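PDB 4W8H: toll-receptor-related 2 from Hydra vulgaris, which probably relays innate immune signals across the membrane as a Toll-related receptor, this chain being its TIR domain, which would bind other TIR domains. Local coordinates for residues 22-27 with 34-39; 77-82 with 99-104; 16-21 with 88-93. All coordinates share one frame; numbering follows the deposited sequence. Where two conformers were deposited one is given.

Interaction 1 of 3, residues 22-27 with 34-39. Unlike the reference sequence in segment 22-27: Lys-26 (reference Glu), Leu-27 (reference Val).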
loop_
_atom_site.group_PDB
_atom_site.type_symbol
_atom_site.label_atom_id
_atom_site.label_comp_id
_atom_site.label_asym_id
_atom_site.label_seq_id
_atom_site.Cartn_x
_atom_site.Cartn_y
_atom_site.Cartn_z
ATOM N N THR A 22 -4.356 4.592 11.468
ATOM C CA THR A 22 -2.970 5.051 11.593
ATOM C C THR A 22 -2.393 5.462 10.253
ATOM O O THR A 22 -2.029 6.621 10.070
ATOM C CB THR A 22 -2.101 4.004 12.322
ATOM O OG1 THR A 22 -2.617 3.786 13.639
ATOM C CG2 THR A 22 -0.636 4.472 12.417
ATOM N N LEU A 23 -2.316 4.535 9.302
ATOM C CA LEU A 23 -1.647 4.849 8.043
ATOM C C LEU A 23 -2.382 5.893 7.219
ATOM O O LEU A 23 -1.803 6.928 6.835
ATOM C CB LEU A 23 -1.458 3.534 7.271
ATOM C CG LEU A 23 -0.851 3.643 5.870
ATOM C CD1 LEU A 23 0.516 4.216 5.880
ATOM C CD2 LEU A 23 -0.891 2.304 5.173
ATOM N N VAL A 24 -3.661 5.641 6.903
ATOM C CA VAL A 24 -4.388 6.622 6.088
ATOM C C VAL A 24 -4.513 7.949 6.820
ATOM O O VAL A 24 -4.324 9.012 6.243
ATOM C CB VAL A 24 -5.787 6.085 5.705
ATOM C CG1 VAL A 24 -6.653 7.153 5.099
ATOM C CG2 VAL A 24 -5.670 4.920 4.755
ATOM N N PHE A 25 -4.837 7.895 8.109
ATOM C CA PHE A 25 -4.938 9.087 8.937
ATOM C C PHE A 25 -3.691 9.941 8.826
ATOM O O PHE A 25 -3.799 11.147 8.593
ATOM C CB PHE A 25 -5.164 8.642 10.378
ATOM C CG PHE A 25 -5.379 9.759 11.368
ATOM C CD1 PHE A 25 -6.532 10.506 11.326
ATOM C CD2 PHE A 25 -4.481 9.983 12.377
ATOM C CE1 PHE A 25 -6.766 11.501 12.279
ATOM C CE2 PHE A 25 -4.709 10.985 13.327
ATOM C CZ PHE A 25 -5.841 11.725 13.258
ATOM N N LYS A 26 -2.523 9.346 8.985
ATOM C CA LYS A 26 -1.285 10.115 8.931
ATOM C C LYS A 26 -0.967 10.619 7.539
ATOM O O LYS A 26 -0.473 11.751 7.376
ATOM C CB LYS A 26 -0.152 9.305 9.502
ATOM C CG LYS A 26 -0.200 9.313 11.030
ATOM C CD LYS A 26 1.032 8.752 11.644
ATOM C CE LYS A 26 2.307 9.529 11.321
ATOM N NZ LYS A 26 2.270 10.988 11.560
ATOM N N LEU A 27 -1.220 9.789 6.522
ATOM C CA LEU A 27 -0.969 10.230 5.159
ATOM C C LEU A 27 -1.792 11.455 4.826
ATOM O O LEU A 27 -1.272 12.446 4.304
ATOM C CB LEU A 27 -1.274 9.091 4.180
ATOM C CG LEU A 27 -0.284 7.929 4.122
ATOM C CD1 LEU A 27 -0.936 6.723 3.428
ATOM C CD2 LEU A 27 1.003 8.297 3.412
ATOM N N THR A 34 -4.806 10.054 -0.927
ATOM C CA THR A 34 -4.833 8.609 -0.767
ATOM C C THR A 34 -6.106 7.997 -1.315
ATOM O O THR A 34 -7.208 8.468 -1.018
ATOM C CB THR A 34 -4.660 8.305 0.730
ATOM O OG1 THR A 34 -3.499 8.989 1.238
ATOM C CG2 THR A 34 -4.503 6.864 1.013
ATOM N N PHE A 35 -5.965 6.928 -2.108
ATOM C CA PHE A 35 -7.112 6.106 -2.525
ATOM C C PHE A 35 -7.288 4.994 -1.505
ATOM O O PHE A 35 -6.362 4.225 -1.248
ATOM C CB PHE A 35 -6.871 5.490 -3.906
ATOM C CG PHE A 35 -8.088 4.830 -4.491
ATOM C CD1 PHE A 35 -8.547 3.632 -3.969
ATOM C CD2 PHE A 35 -8.752 5.381 -5.567
ATOM C CE1 PHE A 35 -9.677 3.015 -4.496
ATOM C CE2 PHE A 35 -9.864 4.747 -6.108
ATOM C CZ PHE A 35 -10.323 3.586 -5.575
ATOM N N VAL A 36 -8.473 4.930 -0.938
ATOM C CA VAL A 36 -8.808 3.908 0.055
ATOM C C VAL A 36 -10.120 3.286 -0.292
ATOM O O VAL A 36 -11.141 3.985 -0.452
ATOM C CB VAL A 36 -8.813 4.432 1.485
ATOM C CG1 VAL A 36 -9.708 5.623 1.616
ATOM C CG2 VAL A 36 -9.201 3.342 2.460
ATOM N N ASN A 37 -10.106 1.974 -0.425
ATOM C CA ASN A 37 -11.241 1.262 -0.957
ATOM C C ASN A 37 -12.553 1.577 -0.282
ATOM O O ASN A 37 -13.555 1.763 -0.987
ATOM C CB ASN A 37 -11.021 -0.246 -0.972
ATOM C CG ASN A 37 -10.550 -0.818 0.358
ATOM O OD1 ASN A 37 -10.452 -0.137 1.406
ATOM N ND2 ASN A 37 -10.227 -2.095 0.309
ATOM N N ILE A 38 -12.577 1.644 1.051
ATOM C CA ILE A 38 -13.846 1.745 1.762
ATOM C C ILE A 38 -14.483 3.084 1.544
ATOM O O ILE A 38 -15.659 3.215 1.858
ATOM C CB ILE A 38 -13.723 1.434 3.270
ATOM C CG1 ILE A 38 -12.825 2.439 3.978
ATOM C CG2 ILE A 38 -13.216 -0.006 3.505
ATOM C CD1 ILE A 38 -12.924 2.302 5.510
ATOM N N ARG A 39 -13.749 4.054 1.016
ATOM C CA ARG A 39 -14.299 5.351 0.620
ATOM C C ARG A 39 -14.432 5.478 -0.898
ATOM O O ARG A 39 -15.442 5.997 -1.391
ATOM C CB ARG A 39 -13.407 6.475 1.128
ATOM C CG ARG A 39 -13.947 7.877 0.835
ATOM C CD ARG A 39 -13.002 8.937 1.339
ATOM N NE ARG A 39 -11.750 8.756 0.635
ATOM C CZ ARG A 39 -10.547 9.075 1.099
ATOM N NH1 ARG A 39 -10.405 9.659 2.292
ATOM N NH2 ARG A 39 -9.480 8.797 0.349
#
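Val-36, whose CG2 faces Val-24 across the contact, lays its other methyl, CG1, over one face of the Arg-39 guanidinium, 3.4 Å above the plane and displaced toward the rim. At the edge of the same group, in its plane, lies the carbonyl carbon of Thr-34. The guanidinium thus folds back along its own segment, and its NH1 makes a salt bridge to Glu-28 further along helix 16-29. The contact between the segments themselves is almost wholly a matter of carbon packing, with one hydroxyl turned toward leucine carbons. Val-24 CG2 stands 4.4 Å from Thr-34 CG2, and it is about as far, 4.5 Å, from Val-36 CG2, so one valine methyl addresses both residues. Leu-27, a turn along the helix, meets the other branch of the threonine: its CB lies 3.7 Å from Thr-34 OG1, with the two side chains crossing at about a right angle. The threonine's first torsion (chi1 -52°) decides this division, placing OG1 beside the backbone N and facing the leucine while CG2 lies anti to that N, on the valine side. Here helix 16-29 packs against strand 34-35, which it joins to strand 5-10 in a beta-alpha-beta crossover of the flavodoxin-like TIR fold; Val-36 occupies the N-cap position of the short helix 37-40. Leu-27 also packs on Phe-123 and Ile-126 of helix 115-127. The buried Thr-34 hydroxyl is already bonded to the carbonyl of Ile-32, so it can sit against leucine carbons, and the two segments are held by van der Waals contact without a hydrogen bond.

Interaction 2 of 3, residues 77-82 with 99-104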
loop_
_atom_site.group_PDB
_atom_site.type_symbol
_atom_site.label_atom_id
_atom_site.label_comp_id
_atom_site.label_asym_id
_atom_site.label_seq_id
_atom_site.Cartn_x
_atom_site.Cartn_y
_atom_site.Cartn_z
ATOM N N LYS A 77 -4.272 -10.030 -6.522
ATOM C CA LYS A 77 -4.512 -9.524 -7.873
ATOM C C LYS A 77 -3.972 -8.108 -7.993
ATOM O O LYS A 77 -3.372 -7.734 -8.995
ATOM C CB LYS A 77 -6.009 -9.551 -8.152
ATOM C CG LYS A 77 -6.609 -10.936 -8.448
ATOM C CD LYS A 77 -8.141 -10.882 -8.401
ATOM C CE LYS A 77 -8.781 -12.165 -8.888
ATOM N NZ LYS A 77 -9.331 -11.996 -10.255
ATOM N N THR A 78 -4.177 -7.319 -6.944
ATOM C CA THR A 78 -3.689 -5.960 -6.949
ATOM C C THR A 78 -2.177 -5.923 -6.995
ATOM O O THR A 78 -1.583 -5.149 -7.743
ATOM C CB THR A 78 -4.160 -5.203 -5.699
ATOM O OG1 THR A 78 -5.594 -5.252 -5.628
ATOM C CG2 THR A 78 -3.678 -3.800 -5.706
ATOM N N LEU A 79 -1.548 -6.782 -6.197
ATOM C CA LEU A 79 -0.106 -6.834 -6.172
ATOM C C LEU A 79 0.468 -7.206 -7.532
ATOM O O LEU A 79 1.462 -6.632 -7.976
ATOM C CB LEU A 79 0.387 -7.812 -5.089
ATOM C CG LEU A 79 1.897 -8.074 -4.953
ATOM C CD1 LEU A 79 2.697 -6.828 -4.719
ATOM C CD2 LEU A 79 2.113 -9.000 -3.783
ATOM N N GLN A 80 -0.121 -8.216 -8.165
ATOM C CA GLN A 80 0.392 -8.637 -9.471
ATOM C C GLN A 80 0.392 -7.480 -10.480
ATOM O O GLN A 80 1.383 -7.275 -11.199
ATOM C CB GLN A 80 -0.421 -9.822 -10.027
ATOM C CG GLN A 80 -0.347 -11.116 -9.228
ATOM C CD GLN A 80 1.053 -11.621 -9.016
ATOM O OE1 GLN A 80 1.907 -11.541 -9.907
ATOM N NE2 GLN A 80 1.303 -12.163 -7.820
ATOM N N ILE A 81 -0.676 -6.707 -10.530
ATOM C CA ILE A 81 -0.700 -5.556 -11.427
ATOM C C ILE A 81 0.240 -4.456 -10.899
ATOM O O ILE A 81 0.952 -3.799 -11.671
ATOM C CB ILE A 81 -2.133 -5.067 -11.652
ATOM C CG1 ILE A 81 -2.958 -6.243 -12.228
ATOM C CG2 ILE A 81 -2.131 -3.877 -12.598
ATOM C CD1 ILE A 81 -4.432 -6.154 -11.977
ATOM N N GLY A 82 0.301 -4.296 -9.579
ATOM C CA GLY A 82 1.180 -3.296 -8.977
ATOM C C GLY A 82 2.655 -3.477 -9.309
ATOM O O GLY A 82 3.375 -2.488 -9.428
ATOM N N TYR A 99 8.443 -15.333 -2.838
ATOM C CA TYR A 99 9.733 -15.326 -3.483
ATOM C C TYR A 99 9.932 -14.076 -4.339
ATOM O O TYR A 99 11.040 -13.559 -4.409
ATOM C CB TYR A 99 9.920 -16.606 -4.307
ATOM C CG TYR A 99 9.116 -16.633 -5.565
ATOM C CD1 TYR A 99 7.785 -17.013 -5.548
ATOM C CD2 TYR A 99 9.687 -16.263 -6.783
ATOM C CE1 TYR A 99 7.040 -17.023 -6.708
ATOM C CE2 TYR A 99 8.953 -16.260 -7.936
ATOM C CZ TYR A 99 7.626 -16.639 -7.897
ATOM O OH TYR A 99 6.902 -16.653 -9.057
ATOM N N PHE A 100 8.891 -13.606 -5.029
ATOM C CA PHE A 100 9.054 -12.494 -5.967
ATOM C C PHE A 100 9.180 -11.151 -5.264
ATOM O O PHE A 100 9.547 -10.156 -5.881
ATOM C CB PHE A 100 7.934 -12.478 -7.031
ATOM C CG PHE A 100 6.555 -12.345 -6.458
ATOM C CD1 PHE A 100 6.024 -11.105 -6.189
ATOM C CD2 PHE A 100 5.801 -13.474 -6.154
ATOM C CE1 PHE A 100 4.754 -10.979 -5.655
ATOM C CE2 PHE A 100 4.523 -13.351 -5.608
ATOM C CZ PHE A 100 4.003 -12.097 -5.365
ATOM N N LEU A 101 8.978 -11.139 -3.943
ATOM C CA LEU A 101 9.229 -9.964 -3.116
ATOM C C LEU A 101 10.428 -10.116 -2.197
ATOM O O LEU A 101 10.735 -9.170 -1.462
ATOM C CB LEU A 101 8.011 -9.633 -2.271
ATOM C CG LEU A 101 6.782 -9.148 -2.995
ATOM C CD1 LEU A 101 5.717 -8.797 -1.957
ATOM C CD2 LEU A 101 7.091 -7.956 -3.900
ATOM N N ASN A 102 11.139 -11.244 -2.292
ATOM C CA ASN A 102 12.202 -11.557 -1.320
ATOM C C ASN A 102 13.515 -10.835 -1.597
ATOM O O ASN A 102 14.498 -11.007 -0.864
ATOM C CB ASN A 102 12.425 -13.081 -1.168
ATOM C CG ASN A 102 13.190 -13.732 -2.353
ATOM O OD1 ASN A 102 13.601 -13.068 -3.320
ATOM N ND2 ASN A 102 13.402 -15.055 -2.250
ATOM N N HIS A 103 13.529 -10.044 -2.656
ATOM C CA HIS A 103 14.677 -9.221 -2.986
ATOM C C HIS A 103 14.261 -7.785 -3.268
ATOM O O HIS A 103 14.903 -7.087 -4.029
ATOM C CB HIS A 103 15.503 -9.830 -4.138
ATOM C CG HIS A 103 14.708 -10.201 -5.357
ATOM N ND1 HIS A 103 13.959 -11.356 -5.440
ATOM C CD2 HIS A 103 14.597 -9.598 -6.565
ATOM C CE1 HIS A 103 13.393 -11.432 -6.634
ATOM N NE2 HIS A 103 13.767 -10.381 -7.337
ATOM N N MET A 104 13.160 -7.365 -2.648
ATOM C CA MET A 104 12.681 -5.997 -2.747
ATOM C C MET A 104 12.743 -5.311 -1.382
ATOM O O MET A 104 12.294 -5.856 -0.365
ATOM C CB MET A 104 11.242 -6.009 -3.236
ATOM C CG MET A 104 10.700 -4.629 -3.453
ATOM S SD MET A 104 9.064 -4.576 -4.143
ATOM C CE MET A 104 9.326 -5.298 -5.735
#
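The apolar part centres on Leu-79, whose CD2 reaches the edge of the Phe-100 ring, near its plane, 3.8 Å from CE1. The two side chains arrive from opposite directions, and the methyl meets the ring at its edge. The same CD2 also touches Leu-101 CD1 at 4.0 Å, and Leu-79 reaches this position because its CG lies anti to the backbone N (chi1 177°). In the flavodoxin-like TIR fold, helix 73-82 packs on the parallel sheet, with Leu-79 also resting on Val-63 and Ile-87, and the 3-10 segment 99-101, in the loop between strands 87-91 and 107-108, supplies Phe-100 and Leu-101 to the contact. The polar contribution is an amide beside a ring. Gln-80, bent at chi2 (-56°), brings NE2 to 3.6 Å from Phe-100 CZ; the approach is oblique, with amide and ring planes 66° apart, and NE2 is hydrogen-bonded to Asp-76 one turn earlier. Among the aromatic neighbours, Phe-100 CD2 lies over one face of the Tyr-99 ring, toward its rim, while Tyr-99 CE1 stands at the edge of the phenylalanine.

Interaction 3 of 3, residues 16-21 with 88-93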
loop_
_atom_site.group_PDB
_atom_site.type_symbol
_atom_site.label_atom_id
_atom_site.label_comp_id
_atom_site.label_asym_id
_atom_site.label_seq_id
_atom_site.Cartn_x
_atom_site.Cartn_y
_atom_site.Cartn_z
ATOM N N ARG A 16 -7.391 -3.636 8.858
ATOM C CA ARG A 16 -8.069 -2.365 8.657
ATOM C C ARG A 16 -7.859 -1.365 9.762
ATOM O O ARG A 16 -7.808 -0.165 9.482
ATOM C CB ARG A 16 -9.561 -2.583 8.432
ATOM C CG ARG A 16 -10.299 -1.382 7.846
ATOM C CD ARG A 16 -11.635 -1.791 7.269
ATOM N NE ARG A 16 -12.538 -2.234 8.314
ATOM C CZ ARG A 16 -13.778 -2.662 8.103
ATOM N NH1 ARG A 16 -14.278 -2.730 6.877
ATOM N NH2 ARG A 16 -14.503 -3.037 9.131
ATOM N N GLU A 17 -7.838 -1.829 11.013
ATOM C CA GLU A 17 -7.718 -0.875 12.120
ATOM C C GLU A 17 -6.476 0.012 11.970
ATOM O O GLU A 17 -6.577 1.252 11.989
ATOM C CB GLU A 17 -7.740 -1.579 13.487
ATOM C CG GLU A 17 -7.823 -0.638 14.694
ATOM C CD GLU A 17 -7.831 -1.389 16.068
ATOM O OE1 GLU A 17 -7.604 -2.615 16.082
ATOM O OE2 GLU A 17 -8.075 -0.762 17.122
ATOM N N TRP A 18 -5.299 -0.609 11.829
ATOM C CA TRP A 18 -4.049 0.154 11.693
ATOM C C TRP A 18 -4.046 0.882 10.362
ATOM O O TRP A 18 -3.667 2.043 10.267
ATOM C CB TRP A 18 -2.840 -0.773 11.792
ATOM C CG TRP A 18 -1.525 -0.081 11.755
ATOM C CD1 TRP A 18 -0.832 0.431 12.823
ATOM C CD2 TRP A 18 -0.715 0.122 10.614
ATOM N NE1 TRP A 18 0.352 0.960 12.403
ATOM C CE2 TRP A 18 0.470 0.763 11.054
ATOM C CE3 TRP A 18 -0.842 -0.205 9.259
ATOM C CZ2 TRP A 18 1.510 1.114 10.171
ATOM C CZ3 TRP A 18 0.211 0.120 8.378
ATOM C CH2 TRP A 18 1.360 0.800 8.843
ATOM N N VAL A 19 -4.515 0.234 9.305
ATOM C CA VAL A 19 -4.462 0.875 7.994
ATOM C C VAL A 19 -5.286 2.136 7.948
ATOM O O VAL A 19 -4.804 3.164 7.463
ATOM C CB VAL A 19 -4.828 -0.115 6.867
ATOM C CG1 VAL A 19 -5.019 0.683 5.537
ATOM C CG2 VAL A 19 -3.745 -1.169 6.741
ATOM N N ILE A 20 -6.519 2.097 8.442
ATOM C CA ILE A 20 -7.364 3.263 8.325
ATOM C C ILE A 20 -7.022 4.292 9.404
ATOM O O ILE A 20 -6.870 5.495 9.114
ATOM C CB ILE A 20 -8.831 2.881 8.402
ATOM C CG1 ILE A 20 -9.195 1.959 7.232
ATOM C CG2 ILE A 20 -9.706 4.139 8.410
ATOM C CD1 ILE A 20 -9.120 2.613 5.887
ATOM N N ASN A 21 -6.897 3.842 10.654
ATOM C CA ASN A 21 -6.753 4.794 11.744
ATOM C C ASN A 21 -5.370 5.324 11.933
ATOM O O ASN A 21 -5.221 6.397 12.546
ATOM C CB ASN A 21 -7.256 4.170 13.056
ATOM C CG ASN A 21 -8.695 3.772 12.979
ATOM O OD1 ASN A 21 -9.041 2.614 13.183
ATOM N ND2 ASN A 21 -9.542 4.718 12.628
ATOM N N ILE A 88 5.230 0.469 -2.813
ATOM C CA ILE A 88 5.941 0.722 -1.560
ATOM C C ILE A 88 5.535 -0.362 -0.592
ATOM O O ILE A 88 4.435 -0.305 -0.038
ATOM C CB ILE A 88 5.583 2.100 -0.973
ATOM C CG1 ILE A 88 5.922 3.218 -1.944
ATOM C CG2 ILE A 88 6.323 2.280 0.349
ATOM C CD1 ILE A 88 5.401 4.547 -1.510
ATOM N N PRO A 89 6.355 -1.405 -0.426
ATOM C CA PRO A 89 5.981 -2.471 0.505
ATOM C C PRO A 89 6.294 -2.054 1.947
ATOM O O PRO A 89 7.381 -1.519 2.241
ATOM C CB PRO A 89 6.898 -3.621 0.116
ATOM C CG PRO A 89 7.725 -3.176 -1.094
ATOM C CD PRO A 89 7.605 -1.704 -1.148
ATOM N N ILE A 90 5.292 -2.286 2.796
ATOM C CA ILE A 90 5.406 -2.119 4.233
ATOM C C ILE A 90 5.288 -3.481 4.882
ATOM O O ILE A 90 4.302 -4.203 4.650
ATOM C CB ILE A 90 4.298 -1.226 4.796
ATOM C CG1 ILE A 90 4.469 0.207 4.270
ATOM C CG2 ILE A 90 4.347 -1.242 6.352
ATOM C CD1 ILE A 90 3.307 1.111 4.605
ATOM N N LEU A 91 6.268 -3.866 5.710
ATOM C CA LEU A 91 6.105 -5.071 6.527
ATOM C C LEU A 91 5.414 -4.662 7.799
ATOM O O LEU A 91 6.045 -4.116 8.714
ATOM C CB LEU A 91 7.425 -5.786 6.801
ATOM C CG LEU A 91 7.293 -7.157 7.481
ATOM C CD1 LEU A 91 6.707 -8.210 6.581
ATOM C CD2 LEU A 91 8.636 -7.614 8.024
ATOM N N TYR A 92 4.106 -4.878 7.838
ATOM C CA TYR A 92 3.278 -4.440 8.962
ATOM C C TYR A 92 3.292 -5.497 10.064
ATOM O O TYR A 92 3.388 -5.163 11.237
ATOM C CB TYR A 92 1.855 -4.093 8.474
ATOM C CG TYR A 92 0.868 -3.915 9.595
ATOM C CD1 TYR A 92 1.109 -3.050 10.653
ATOM C CD2 TYR A 92 -0.290 -4.689 9.626
ATOM C CE1 TYR A 92 0.190 -2.962 11.718
ATOM C CE2 TYR A 92 -1.202 -4.596 10.670
ATOM C CZ TYR A 92 -0.931 -3.772 11.727
ATOM O OH TYR A 92 -1.842 -3.732 12.741
ATOM N N ARG A 93 3.093 -6.744 9.682
ATOM C CA ARG A 93 3.184 -7.880 10.602
ATOM C C ARG A 93 4.106 -8.928 10.005
ATOM O O ARG A 93 4.051 -9.135 8.810
ATOM C CB ARG A 93 1.807 -8.470 10.862
ATOM C CG ARG A 93 0.878 -7.571 11.660
ATOM C CD ARG A 93 -0.614 -7.916 11.360
ATOM N NE ARG A 93 -0.889 -9.301 11.631
ATOM C CZ ARG A 93 -1.799 -10.059 11.035
ATOM N NH1 ARG A 93 -2.568 -9.592 10.035
ATOM N NH2 ARG A 93 -1.904 -11.319 11.452
HETATM O O HOH W 1 -4.777 -3.682 12.587
#
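Trp-18 and Tyr-92 stack face to face where the first turns of helix 16-29 meet the end of strand 87-91, the fourth of five parallel strands in the flavodoxin-like TIR fold. This is the tight part of the contact. The stack is offset, with the tyrosine ring 4.4 Å from the six-membered ring of the indole, centroid to centroid, and the planes inclined by 20°. Tyr-92 CE1 lies over the indole face near the CG-CD2 bond, 3.4 Å from Trp-18 CG, while the indole's CE3 lies over the rim of the tyrosine. The side chains slide past each other in opposite directions; in each, CG lies anti to the backbone N (chi1 -176° for Trp-18, 168° for Tyr-92), which extends the ring toward its partner. The phenol end lies under the base of the tryptophan, with OH 3.3 Å from Trp-18 CB. On the opposite face of Tyr-92 rests Arg-93 CG, so the phenol is sandwiched; the arginine's NH1 makes salt bridges to Asp-15 and Asp-68.

Toward the sheet the fit is looser. Trp-18 CH2 comes to 4.4 Å from Ile-90 CG2, which approaches the indole obliquely, and Ile-90 itself packs on Ile-62 and Phe-118. A second indole, Trp-109, also meets Trp-18. Both stacked residues are partly exposed, and at the phenol end a water links them: it is hydrogen-bonded to Tyr-92 OH at 2.9 Å and accepts a hydrogen bond from the backbone N of Trp-18 at 3.2 Å.

In the fold
Interactions 1 and 3 share helix 16-29 and reach the same sheet; their centres are 10 Å apart, and Val-36 CG2 packs on Ile-20 CD1 between them. Interaction 1 is fully buried and purely aliphatic apart from a satisfied hydroxyl, at the edge strand 34-35. Interaction 3, nearest the chain's centre, is nevertheless only partly buried, at the end of strand 87-91, and is chiefly aromatic, with a water joining its two stacked residues. Interaction 2 lies on the opposite side of the chain's centre from interaction 1, about 21 Å away between contact centres, and mixes leucine packing with an amide at the surface. It joins interaction 3 through Met-104 on Pro-89.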